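Side-chain contacts in putative polysaccharide deacetylase (Bdellovibrio bacteriovorus HD100, PDB 5JP6), which probably removes acetyl groups from N-acetylated sugars of peptidoglycan, as a zinc-binding carbohydrate esterase of family 4: residues V30-S35 and S49-E54; V44-S49 and D306-Q311; H62-M65 and K70-S73; E94-I97 and N101-A104; D122-S127 and Q311-L316. The protein carries 1 engineered substitution. One frame throughout, in Å; residues are numbered along the deposited sequence.

Contact 1: residues V30-S35 and S49-E54; sequences VRQAVS and SEANPE
The methyl group of Ala33, on helix 24-39, has a backbone oxygen as its nearest atom in 49-54: Ala33 CB lies 3.2 Å from Ala51 O, in the loop leading into helix 53-66. The two segments can come this near because both positions are alanines, and the CA atoms of Ala33 and Ala51 are 4.8 Å apart. Ala51 CB points at the helix and sits 3.6 Å from Ala33 N. Gln32 lies alongside Ala51 CB: with CG anti to the backbone N (chi1 -173°) and the chain extended beyond it, the side chain passes this methyl lengthwise, Gln32 CD standing 3.7 Å from Ala51 CB. Further on, Ala33 CB makes a looser apolar touch with Pro53 CG at 4.4 Å, and Phe93 packs against both residues. The polar groups of the loop are used to shape it. Ser49 OG accepts from Ala51 N at 2.9 Å, an ST turn, and also pairs with Asp36 of helix 24-39. Asn52 is the N-cap of helix 53-66, its OD1 accepting from Glu54 N at 2.9 Å. Between 30-35 and 49-54 the join is therefore a largely apolar one of methyl groups, a proline ring and the flank of a glutamine, from its methylenes to its amide, while the turn and cap bonds fix the loop that brings Ala51 to the helix.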
# COMPACT_ATOMS: atom_id res chain seq x y z
N VAL A 30 -12.91 -5.04 17.89
CA VAL A 30 -12.84 -5.88 16.68
C VAL A 30 -14.07 -5.67 15.77
O VAL A 30 -13.95 -5.41 14.55
CB VAL A 30 -12.67 -7.38 17.01
CG1 VAL A 30 -12.83 -8.22 15.74
CG2 VAL A 30 -11.31 -7.63 17.63
N ARG A 31 -15.24 -5.74 16.37
CA ARG A 31 -16.48 -5.47 15.64
C ARG A 31 -16.50 -4.03 15.06
O ARG A 31 -16.99 -3.82 13.96
CB ARG A 31 -17.70 -5.75 16.52
CG ARG A 31 -18.01 -7.23 16.64
CD ARG A 31 -19.31 -7.44 17.41
NE ARG A 31 -19.12 -7.01 18.79
CZ ARG A 31 -18.51 -7.73 19.71
NH1 ARG A 31 -18.04 -8.95 19.43
NH2 ARG A 31 -18.37 -7.23 20.94
N GLN A 32 -15.94 -3.06 15.79
CA GLN A 32 -15.91 -1.66 15.34
C GLN A 32 -15.03 -1.42 14.09
O GLN A 32 -15.35 -0.64 13.18
CB GLN A 32 -15.45 -0.74 16.47
CG GLN A 32 -15.56 0.73 16.10
CD GLN A 32 -15.00 1.65 17.15
OE1 GLN A 32 -14.50 1.20 18.18
NE2 GLN A 32 -15.06 2.95 16.89
N ALA A 33 -13.92 -2.12 14.05
CA ALA A 33 -13.03 -2.06 12.87
C ALA A 33 -13.79 -2.50 11.61
O ALA A 33 -13.77 -1.85 10.56
CB ALA A 33 -11.84 -2.95 13.09
N VAL A 34 -14.46 -3.63 11.75
CA VAL A 34 -15.23 -4.21 10.65
C VAL A 34 -16.36 -3.25 10.23
O VAL A 34 -16.53 -2.95 9.03
CB VAL A 34 -15.80 -5.59 11.04
CG1 VAL A 34 -16.71 -6.13 9.95
CG2 VAL A 34 -14.67 -6.58 11.29
N SER A 35 -17.12 -2.78 11.21
CA SER A 35 -18.19 -1.80 10.97
C SER A 35 -17.70 -0.51 10.30
O SER A 35 -18.31 -0.04 9.34
CB SER A 35 -18.88 -1.41 12.30
OG SER A 35 -19.85 -0.38 12.06
N SER A 49 -10.91 6.65 11.16
CA SER A 49 -11.42 5.67 12.13
C SER A 49 -10.55 5.53 13.34
O SER A 49 -9.33 5.58 13.22
CB SER A 49 -11.56 4.29 11.51
OG SER A 49 -11.91 3.34 12.50
N GLU A 50 -11.18 5.30 14.49
CA GLU A 50 -10.48 5.05 15.74
C GLU A 50 -10.19 3.57 15.98
O GLU A 50 -9.47 3.21 16.93
CB GLU A 50 -11.30 5.61 16.92
CG GLU A 50 -11.53 7.11 16.84
CD GLU A 50 -12.25 7.65 18.07
OE1 GLU A 50 -11.75 7.42 19.19
OE2 GLU A 50 -13.32 8.29 17.91
N ALA A 51 -10.75 2.73 15.13
CA ALA A 51 -10.59 1.29 15.24
C ALA A 51 -9.83 0.73 14.05
O ALA A 51 -10.07 -0.40 13.63
CB ALA A 51 -11.95 0.62 15.36
N ASN A 52 -8.90 1.51 13.51
CA ASN A 52 -8.01 0.97 12.49
C ASN A 52 -7.19 -0.18 13.11
O ASN A 52 -6.58 -0.03 14.16
CB ASN A 52 -7.08 2.03 11.97
CG ASN A 52 -6.15 1.49 10.92
OD1 ASN A 52 -5.13 0.86 11.22
ND2 ASN A 52 -6.47 1.76 9.69
N PRO A 53 -7.16 -1.35 12.47
CA PRO A 53 -6.47 -2.48 13.11
C PRO A 53 -5.02 -2.20 13.51
O PRO A 53 -4.60 -2.67 14.56
CB PRO A 53 -6.55 -3.57 12.05
CG PRO A 53 -7.83 -3.27 11.33
CD PRO A 53 -7.86 -1.76 11.23
N GLU A 54 -4.29 -1.44 12.71
CA GLU A 54 -2.90 -1.11 13.06
C GLU A 54 -2.87 -0.35 14.40
O GLU A 54 -2.05 -0.64 15.30
CB GLU A 54 -2.24 -0.26 11.99
CG GLU A 54 -0.74 -0.09 12.17
CD GLU A 54 -0.09 0.66 11.03
OE1 GLU A 54 -0.84 1.25 10.23
OE2 GLU A 54 1.15 0.63 10.94

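Contact 2: residues V44-S49 and D306-Q311; sequences VEWENS and DDWRTQ
Trp46 of helix 43-47 lies against Trp308, which is carried by the loop between strand 303-304 and helix 313-327. That loop starts at Asp306, whose carbonyl oxygen accepts from Arg309 N at 3.0 Å and closes a type I beta turn; its carboxylate forms a salt bridge with Arg319. Asp307 is buried, with OD2 held by His335 N and Thr341. Trp308 follows at the third position of the turn and supplies the whole of the loop's touch with 44-49. Its CG sits between the backbone N and the carbonyl carbon (chi1 56°), which brings the six-membered ring against Trp46. Trp46 CB stands over one face of that ring, a CH-pi contact 3.9 Å from the centroid, and Trp46 CG is 3.5 Å from Trp308 CE3. The indole planes are near parallel, 15° apart, but displaced so that the rings barely overlap; the two side chains run past each other in opposite directions. Arg309 approaches the opposite face of the Trp308 ring with its CB, and its guanidinium lays one face over Trp308 CH2 while NH1 reaches Ala40 O. Thr310 N and Trp308 O are both bound by the side chain of Asn37. Gln311 turns back, NE2 donating to Arg309 O at 2.9 Å. The Trp308 side chain is about 9 Å from the bound zinc ion. An Asp-Trp pair in this loop is consistent with motif 4 of the NodB-type deacetylase domain, which in relatives lines one wall of the substrate groove.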
# COMPACT_ATOMS: atom_id res chain seq x y z
N VAL A 44 -10.24 8.74 3.14
CA VAL A 44 -10.05 9.69 4.22
C VAL A 44 -10.95 9.34 5.42
O VAL A 44 -10.48 9.30 6.58
CB VAL A 44 -10.34 11.14 3.75
CG1 VAL A 44 -10.33 12.10 4.94
CG2 VAL A 44 -9.30 11.55 2.68
N GLU A 45 -12.23 9.07 5.15
CA GLU A 45 -13.11 8.67 6.25
C GLU A 45 -12.56 7.43 7.01
O GLU A 45 -12.56 7.38 8.24
CB GLU A 45 -14.54 8.41 5.74
CG GLU A 45 -15.55 8.40 6.88
CD GLU A 45 -16.99 8.30 6.41
OE1 GLU A 45 -17.28 8.51 5.21
OE2 GLU A 45 -17.85 8.01 7.28
N TRP A 46 -12.07 6.44 6.27
CA TRP A 46 -11.52 5.23 6.90
C TRP A 46 -10.25 5.54 7.66
O TRP A 46 -10.03 4.98 8.76
CB TRP A 46 -11.24 4.14 5.84
CG TRP A 46 -10.41 2.99 6.26
CD1 TRP A 46 -9.21 2.61 5.71
CD2 TRP A 46 -10.68 2.02 7.30
NE1 TRP A 46 -8.72 1.50 6.33
CE2 TRP A 46 -9.58 1.13 7.33
CE3 TRP A 46 -11.71 1.86 8.25
CZ2 TRP A 46 -9.52 0.07 8.20
CZ3 TRP A 46 -11.62 0.80 9.13
CH2 TRP A 46 -10.54 -0.09 9.09
N GLU A 47 -9.42 6.41 7.05
CA GLU A 47 -8.26 7.01 7.71
C GLU A 47 -8.65 7.69 9.03
O GLU A 47 -7.88 7.66 9.97
CB GLU A 47 -7.55 8.03 6.79
CG GLU A 47 -6.21 7.59 6.21
CD GLU A 47 -5.23 8.77 6.09
OE1 GLU A 47 -5.52 9.73 5.33
OE2 GLU A 47 -4.17 8.75 6.77
N ASN A 48 -9.85 8.28 9.11
CA ASN A 48 -10.33 8.93 10.36
C ASN A 48 -10.82 7.96 11.45
O ASN A 48 -11.15 8.41 12.54
CB ASN A 48 -11.50 9.90 10.09
CG ASN A 48 -11.08 11.17 9.39
OD1 ASN A 48 -9.92 11.57 9.42
ND2 ASN A 48 -12.05 11.83 8.75
N SER A 49 -10.91 6.65 11.16
CA SER A 49 -11.42 5.67 12.13
C SER A 49 -10.55 5.53 13.34
O SER A 49 -9.33 5.58 13.22
CB SER A 49 -11.56 4.29 11.51
OG SER A 49 -11.91 3.34 12.50
N ASP A 306 -10.06 1.77 -3.98
CA ASP A 306 -10.75 1.41 -2.74
C ASP A 306 -10.22 0.09 -2.15
O ASP A 306 -10.95 -0.62 -1.47
CB ASP A 306 -12.26 1.33 -2.96
CG ASP A 306 -12.90 2.66 -3.24
OD1 ASP A 306 -12.33 3.69 -2.90
OD2 ASP A 306 -14.05 2.61 -3.74
N ASP A 307 -8.92 -0.23 -2.37
CA ASP A 307 -8.39 -1.52 -1.92
C ASP A 307 -8.27 -1.61 -0.39
O ASP A 307 -8.01 -2.70 0.13
CB ASP A 307 -7.11 -1.93 -2.65
CG ASP A 307 -5.93 -1.06 -2.32
OD1 ASP A 307 -6.05 -0.04 -1.59
OD2 ASP A 307 -4.82 -1.36 -2.80
N TRP A 308 -8.46 -0.49 0.32
CA TRP A 308 -8.51 -0.44 1.80
C TRP A 308 -9.78 -1.12 2.34
O TRP A 308 -9.85 -1.46 3.53
CB TRP A 308 -8.45 1.02 2.28
CG TRP A 308 -9.51 1.91 1.70
CD1 TRP A 308 -9.41 2.69 0.59
CD2 TRP A 308 -10.85 2.09 2.20
NE1 TRP A 308 -10.59 3.34 0.36
CE2 TRP A 308 -11.50 2.98 1.32
CE3 TRP A 308 -11.58 1.56 3.27
CZ2 TRP A 308 -12.81 3.39 1.51
CZ3 TRP A 308 -12.89 1.96 3.44
CH2 TRP A 308 -13.48 2.87 2.58
N ARG A 309 -10.82 -1.24 1.50
CA ARG A 309 -12.11 -1.76 1.95
C ARG A 309 -12.14 -3.28 1.80
O ARG A 309 -11.84 -3.82 0.75
CB ARG A 309 -13.26 -1.10 1.17
CG ARG A 309 -14.59 -1.30 1.87
CD ARG A 309 -15.77 -0.95 1.01
NE ARG A 309 -15.80 0.44 0.60
CZ ARG A 309 -16.25 1.44 1.35
NH1 ARG A 309 -16.60 1.23 2.62
NH2 ARG A 309 -16.31 2.66 0.82
N THR A 310 -12.51 -3.98 2.85
CA THR A 310 -12.74 -5.42 2.77
C THR A 310 -13.83 -5.66 1.74
O THR A 310 -14.93 -5.07 1.81
CB THR A 310 -13.14 -6.02 4.11
OG1 THR A 310 -12.15 -5.72 5.09
CG2 THR A 310 -13.32 -7.56 4.02
N GLN A 311 -13.53 -6.57 0.82
CA GLN A 311 -14.44 -6.88 -0.29
C GLN A 311 -13.89 -8.10 -1.00
O GLN A 311 -12.72 -8.46 -0.80
CB GLN A 311 -14.52 -5.74 -1.27
CG GLN A 311 -13.20 -5.39 -1.94
CD GLN A 311 -13.21 -4.01 -2.59
OE1 GLN A 311 -13.90 -3.79 -3.58
NE2 GLN A 311 -12.48 -3.09 -2.01

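Contact 3: residues H62-M65 and K70-S73; sequences HEFM and KRES
Phe64 O, near the C-terminal end of helix 53-66, receives Arg71 NE at 2.8 Å in a nearly straight bond (169° at the hydrogen). The oxygen lies close to the guanidinium plane, while the donor stands tilted from the plane of the carbonyl. One residue on, Met65 O is met by Arg71 NH2 at 3.3 Å, a weak second bond along the same edge of the guanidinium. The arginine reaches both by crossing the Phe64 ring. Its chain is extended from CG to NE (chi2 178°) and runs over one face, with Arg71 CG almost exactly above the centre, a CH-pi contact 3.5 Å from the centroid. Arg71 CB is 3.5 Å from Phe64 CE2, and Arg71 CD is equally far from Phe64 CE1, so the three methylenes span the ring. Guanidinium and ring planes are 9° apart. The ring also touches Met74 and Lys75 of the following helix, as well as Ala104 and Leu105 of helix 103-106. Arg71 also touches a crystal neighbour, which may influence its pose. The combined chemistry joins two successive helices: aliphatic carbons lie over one face of the ring, and the cationic tip answers two carbonyls in the last turn of helix 53-66, where its positive charge would probably interact favourably with the negative end of the helix dipole.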
# COMPACT_ATOMS: atom_id res chain seq x y z
N HIS A 62 0.84 -2.05 23.75
CA HIS A 62 1.17 -1.20 24.90
C HIS A 62 0.50 -1.71 26.18
O HIS A 62 1.15 -1.86 27.21
CB HIS A 62 0.81 0.25 24.62
CG HIS A 62 1.17 1.17 25.73
ND1 HIS A 62 2.43 1.69 25.88
CD2 HIS A 62 0.44 1.62 26.79
CE1 HIS A 62 2.47 2.46 26.95
NE2 HIS A 62 1.27 2.43 27.52
N GLU A 63 -0.78 -2.03 26.09
CA GLU A 63 -1.51 -2.53 27.26
C GLU A 63 -0.92 -3.83 27.80
O GLU A 63 -0.80 -4.03 29.01
CB GLU A 63 -2.99 -2.74 26.92
CG GLU A 63 -3.68 -1.42 26.60
CD GLU A 63 -5.15 -1.57 26.30
OE1 GLU A 63 -5.63 -2.71 26.09
OE2 GLU A 63 -5.82 -0.51 26.29
N PHE A 64 -0.55 -4.70 26.86
CA PHE A 64 0.06 -5.99 27.16
C PHE A 64 1.41 -5.81 27.86
O PHE A 64 1.72 -6.49 28.82
CB PHE A 64 0.17 -6.75 25.84
CG PHE A 64 0.60 -8.18 25.95
CD1 PHE A 64 1.95 -8.51 26.04
CD2 PHE A 64 -0.33 -9.22 25.88
CE1 PHE A 64 2.35 -9.82 26.11
CE2 PHE A 64 0.09 -10.52 25.92
CZ PHE A 64 1.42 -10.83 26.03
N MET A 65 2.19 -4.86 27.37
CA MET A 65 3.50 -4.58 27.94
C MET A 65 3.34 -4.07 29.37
O MET A 65 4.06 -4.50 30.29
CB MET A 65 4.23 -3.54 27.06
CG MET A 65 5.57 -3.12 27.63
SD MET A 65 6.48 -1.97 26.58
CE MET A 65 5.49 -0.50 26.71
N LYS A 70 -2.68 -8.77 32.80
CA LYS A 70 -3.76 -8.78 31.84
C LYS A 70 -3.41 -9.61 30.61
O LYS A 70 -4.26 -9.83 29.75
CB LYS A 70 -4.14 -7.34 31.44
CG LYS A 70 -4.76 -6.57 32.59
CD LYS A 70 -5.48 -5.29 32.20
CE LYS A 70 -6.00 -4.54 33.43
NZ LYS A 70 -6.85 -5.38 34.32
N ARG A 71 -2.17 -10.10 30.51
CA ARG A 71 -1.69 -10.73 29.26
C ARG A 71 -2.46 -11.97 28.86
O ARG A 71 -2.87 -12.12 27.71
CB ARG A 71 -0.21 -11.06 29.39
CG ARG A 71 0.66 -9.81 29.41
CD ARG A 71 2.15 -10.13 29.58
NE ARG A 71 2.95 -8.91 29.66
CZ ARG A 71 4.25 -8.87 29.94
NH1 ARG A 71 4.93 -9.98 30.19
NH2 ARG A 71 4.87 -7.70 29.98
N GLU A 72 -2.67 -12.87 29.79
CA GLU A 72 -3.31 -14.11 29.41
C GLU A 72 -4.78 -13.89 28.98
O GLU A 72 -5.27 -14.50 28.01
CB GLU A 72 -3.13 -15.18 30.50
CG GLU A 72 -1.93 -16.10 30.23
CD GLU A 72 -1.83 -16.65 28.77
OE1 GLU A 72 -2.89 -16.89 28.11
OE2 GLU A 72 -0.70 -16.86 28.29
N SER A 73 -5.46 -12.97 29.66
CA SER A 73 -6.84 -12.70 29.32
C SER A 73 -6.93 -11.94 27.99
O SER A 73 -7.84 -12.21 27.20
CB SER A 73 -7.58 -12.01 30.47
OG SER A 73 -7.23 -10.67 30.62

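Contact 4: residues E94-I97 and N101-A104; sequences ENEI and NNRA
Asn102, at the N-cap position of helix 103-106, turns its side chain across to Glu96 of helix 94-98 instead of capping its own helix. The two short helices follow each other in the chain, and this amide bridges the turn between them. From the backbone the side chain points toward 94-97, and Asn102 CB already stands 3.5 Å from Glu96 O. CG, anti to the carbonyl carbon (chi1 -67°), stays near the same oxygen and carries the amide on to it. At the tip, OD1 accepts from Arg61 of helix 53-66, and ND2 spends both its hydrogens on Glu96. One makes a straight bond to the backbone, ND2 to Glu96 O at 2.8 Å (168° at the hydrogen); the other goes to the side chain, ND2 to Glu96 OE1 at 2.9 Å. Both acceptors lie near the amide plane, so the two bonds hold the buried amide against rotation. Glu96 makes this possible by bending at chi2, which brings OE1 to the second hydrogen while the carbonyl takes the first. Phe57 packs on both side chains. The carboxylate and amide planes are turned 58° apart, and Asn102 ND2 meets Glu96 OE1 on the anti side, tilted out of the carboxylate plane.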
# COMPACT_ATOMS: atom_id res chain seq x y z
N GLU A 94 -5.43 -9.34 8.88
CA GLU A 94 -4.37 -10.25 8.44
C GLU A 94 -2.99 -9.65 8.66
O GLU A 94 -2.08 -10.34 9.13
CB GLU A 94 -4.54 -10.61 6.98
CG GLU A 94 -3.48 -11.52 6.41
CD GLU A 94 -3.78 -12.02 5.03
OE1 GLU A 94 -4.71 -11.53 4.37
OE2 GLU A 94 -2.99 -12.94 4.60
N ASN A 95 -2.80 -8.38 8.28
CA ASN A 95 -1.46 -7.82 8.41
C ASN A 95 -1.02 -7.79 9.86
O ASN A 95 0.13 -8.06 10.18
CB ASN A 95 -1.38 -6.42 7.83
CG ASN A 95 -1.36 -6.43 6.33
OD1 ASN A 95 -1.66 -7.43 5.69
ND2 ASN A 95 -0.94 -5.31 5.77
N GLU A 96 -1.97 -7.50 10.76
CA GLU A 96 -1.62 -7.46 12.19
C GLU A 96 -1.31 -8.86 12.70
O GLU A 96 -0.40 -9.04 13.51
CB GLU A 96 -2.71 -6.79 13.01
CG GLU A 96 -2.90 -5.32 12.69
CD GLU A 96 -1.62 -4.54 12.74
OE1 GLU A 96 -0.88 -4.67 13.76
OE2 GLU A 96 -1.39 -3.75 11.79
N ILE A 97 -2.04 -9.87 12.21
CA ILE A 97 -1.79 -11.23 12.65
C ILE A 97 -0.42 -11.74 12.16
O ILE A 97 0.28 -12.48 12.89
CB ILE A 97 -2.92 -12.17 12.19
CG1 ILE A 97 -4.25 -11.77 12.83
CG2 ILE A 97 -2.58 -13.63 12.43
CD1 ILE A 97 -5.48 -12.22 12.06
N ASN A 101 5.70 -8.21 15.41
CA ASN A 101 5.58 -7.37 16.61
C ASN A 101 4.40 -7.79 17.49
O ASN A 101 4.43 -7.57 18.69
CB ASN A 101 5.49 -5.90 16.29
CG ASN A 101 6.82 -5.33 15.85
OD1 ASN A 101 7.92 -5.89 16.12
ND2 ASN A 101 6.75 -4.20 15.19
N ASN A 102 3.41 -8.44 16.88
CA ASN A 102 2.19 -8.86 17.58
C ASN A 102 2.22 -10.34 18.03
O ASN A 102 1.22 -10.88 18.50
CB ASN A 102 0.98 -8.64 16.67
CG ASN A 102 0.72 -7.19 16.42
OD1 ASN A 102 0.93 -6.34 17.32
ND2 ASN A 102 0.29 -6.87 15.22
N ARG A 103 3.40 -10.94 17.91
CA ARG A 103 3.56 -12.39 18.11
C ARG A 103 2.94 -12.85 19.42
O ARG A 103 2.23 -13.88 19.47
CB ARG A 103 5.06 -12.79 18.05
CG ARG A 103 5.29 -14.28 18.22
CD ARG A 103 6.67 -14.64 18.73
NE ARG A 103 6.99 -14.02 20.03
CZ ARG A 103 6.43 -14.34 21.21
NH1 ARG A 103 5.48 -15.28 21.31
NH2 ARG A 103 6.82 -13.69 22.30
N ALA A 104 3.23 -12.13 20.52
CA ALA A 104 2.74 -12.59 21.84
C ALA A 104 1.24 -12.46 21.99
O ALA A 104 0.62 -13.21 22.75
CB ALA A 104 3.43 -11.87 22.96

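Contact 5: residues D122-S127 and Q311-L316; sequences DEQRES and QSNEQL
The last turn of helix 110-126 comes up beside the start of helix 313-327, where Gln124 and Asn313 have the nearest CA atoms, 6.3 Å apart. Ser312 is in extended conformation at the N-cap, and its OG accepts from Gln315 N at 3.0 Å in the modelled conformer. Asn313 N, in the first turn, is met from the other segment. Gln124 OE1 accepts from Asn313 N at 2.9 Å, with 161° at the hydrogen and the donor not far from the carbonyl plane. A water donates to the same OE1 at 2.7 Å and accepts from Glu314 N, so that one amide oxygen serves two N-H groups of the first helical turn, one directly and one through water. Gln124 CG lies anti to the carbonyl carbon and the chain bends at chi2 (-68°), bringing the oxygen there. Its CB meanwhile packs against the Asn313 amide, 3.5 Å from Asn313 ND2, and the two amides are turned 78° apart. Asn313 OD1 is taken by Arg340. The next residue after Gln124, Arg125, forms a salt bridge from NH1 to Asp122 OD1 at 2.7 Å, and its NH2 pairs with Glu343. The contact thus fastens the end of helix 110-126 to the N-terminus of helix 313-327 in the NodB region, beside helix 339-354, whose Arg340 touches Gln124 and Asn313 and whose Ile344 packs on Asn313 and Leu316.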
# COMPACT_ATOMS: atom_id res chain seq x y z
N ASP A 122 -7.82 -18.84 -1.24
CA ASP A 122 -7.89 -20.01 -2.12
C ASP A 122 -9.22 -20.02 -2.87
O ASP A 122 -9.29 -20.22 -4.09
CB ASP A 122 -7.77 -21.30 -1.33
CG ASP A 122 -6.36 -21.58 -0.81
OD1 ASP A 122 -5.37 -20.93 -1.24
OD2 ASP A 122 -6.24 -22.49 0.06
N GLU A 123 -10.28 -19.81 -2.11
CA GLU A 123 -11.64 -19.84 -2.68
C GLU A 123 -11.83 -18.71 -3.68
O GLU A 123 -12.37 -18.90 -4.78
CB GLU A 123 -12.67 -19.72 -1.56
CG GLU A 123 -12.77 -20.92 -0.66
CD GLU A 123 -13.63 -20.67 0.57
OE1 GLU A 123 -14.23 -19.58 0.68
OE2 GLU A 123 -13.76 -21.58 1.42
N GLN A 124 -11.30 -17.54 -3.32
CA GLN A 124 -11.36 -16.35 -4.19
C GLN A 124 -10.63 -16.58 -5.51
O GLN A 124 -11.07 -16.12 -6.53
CB GLN A 124 -10.78 -15.14 -3.49
CG GLN A 124 -11.57 -14.69 -2.26
CD GLN A 124 -12.91 -14.14 -2.63
OE1 GLN A 124 -13.01 -13.13 -3.31
NE2 GLN A 124 -13.95 -14.82 -2.20
N ARG A 125 -9.52 -17.30 -5.45
CA ARG A 125 -8.70 -17.56 -6.61
C ARG A 125 -9.43 -18.45 -7.64
O ARG A 125 -9.17 -18.36 -8.85
CB ARG A 125 -7.40 -18.23 -6.09
CG ARG A 125 -6.17 -18.00 -6.86
CD ARG A 125 -4.96 -18.57 -6.13
NE ARG A 125 -4.54 -17.78 -5.00
CZ ARG A 125 -4.51 -18.22 -3.75
NH1 ARG A 125 -4.79 -19.49 -3.47
NH2 ARG A 125 -4.19 -17.38 -2.76
N GLU A 126 -10.36 -19.28 -7.18
CA GLU A 126 -11.02 -20.30 -8.04
C GLU A 126 -11.73 -19.68 -9.23
O GLU A 126 -11.78 -20.27 -10.31
CB GLU A 126 -12.05 -21.10 -7.23
CG GLU A 126 -11.46 -22.08 -6.24
CD GLU A 126 -12.53 -22.82 -5.42
OE1 GLU A 126 -13.70 -22.89 -5.88
OE2 GLU A 126 -12.21 -23.29 -4.31
N SER A 127 -12.32 -18.51 -9.03
CA SER A 127 -13.13 -17.91 -10.07
C SER A 127 -12.37 -16.93 -10.95
O SER A 127 -12.98 -16.27 -11.80
CB SER A 127 -14.36 -17.25 -9.45
OG SER A 127 -13.99 -16.21 -8.56
N GLN A 311 -13.53 -6.57 0.82
CA GLN A 311 -14.44 -6.88 -0.29
C GLN A 311 -13.89 -8.10 -1.00
O GLN A 311 -12.72 -8.46 -0.80
CB GLN A 311 -14.52 -5.74 -1.27
CG GLN A 311 -13.20 -5.39 -1.94
CD GLN A 311 -13.21 -4.01 -2.59
OE1 GLN A 311 -13.90 -3.79 -3.58
NE2 GLN A 311 -12.48 -3.09 -2.01
N SER A 312 -14.71 -8.72 -1.84
CA SER A 312 -14.25 -9.87 -2.63
C SER A 312 -13.21 -9.43 -3.65
O SER A 312 -13.16 -8.26 -4.06
CB SER A 312 -15.42 -10.52 -3.33
OG SER A 312 -16.05 -9.64 -4.24
N ASN A 313 -12.41 -10.39 -4.13
CA ASN A 313 -11.52 -10.09 -5.23
C ASN A 313 -12.28 -9.54 -6.43
O ASN A 313 -11.85 -8.59 -7.07
CB ASN A 313 -10.82 -11.36 -5.70
CG ASN A 313 -9.77 -11.91 -4.75
OD1 ASN A 313 -9.73 -11.61 -3.59
ND2 ASN A 313 -8.94 -12.81 -5.30
N GLU A 314 -13.43 -10.15 -6.71
CA GLU A 314 -14.33 -9.77 -7.80
C GLU A 314 -14.77 -8.30 -7.69
O GLU A 314 -14.73 -7.53 -8.64
CB GLU A 314 -15.55 -10.71 -7.75
CG GLU A 314 -16.42 -10.77 -8.98
CD GLU A 314 -17.20 -12.11 -9.02
OE1 GLU A 314 -16.57 -13.13 -9.44
OE2 GLU A 314 -18.43 -12.15 -8.68
N GLN A 315 -15.21 -7.90 -6.50
CA GLN A 315 -15.63 -6.54 -6.25
C GLN A 315 -14.48 -5.50 -6.45
O GLN A 315 -14.63 -4.50 -7.07
CB GLN A 315 -16.29 -6.49 -4.86
CG GLN A 315 -16.74 -5.09 -4.50
CD GLN A 315 -17.60 -5.06 -3.26
OE1 GLN A 315 -18.12 -6.07 -2.82
NE2 GLN A 315 -17.71 -3.90 -2.67
N LEU A 316 -13.31 -5.88 -5.90
CA LEU A 316 -12.16 -5.00 -6.02
C LEU A 316 -11.78 -4.78 -7.48
O LEU A 316 -11.61 -3.64 -7.91
CB LEU A 316 -10.98 -5.57 -5.21
CG LEU A 316 -9.67 -4.74 -5.26
CD1 LEU A 316 -9.95 -3.30 -4.81
CD2 LEU A 316 -8.61 -5.39 -4.42
O HOH W 1 -14.20 -12.86 -5.68

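From the N terminus, contact 1 closes a short loop between helix 24-39 and the start of helix 53-66, passing round helix 43-47. Contact 2 opens within that loop and crosses it, reaching forward to 306-311; the two share Ser49, and Trp46 packs on Asn52 and Pro53. Contacts 3 and 4 each close the turn between successive helices, follow contact 1 in series, and fall within the span of contact 2; they touch where Phe64 meets Ala104, and Glu96 packs on Glu54 of contact 1. Contact 5 opens last, crosses contact 2 and shares Gln311 with it. Contacts 2 and 5 thus tie the N-terminal helices to the deacetylase domain.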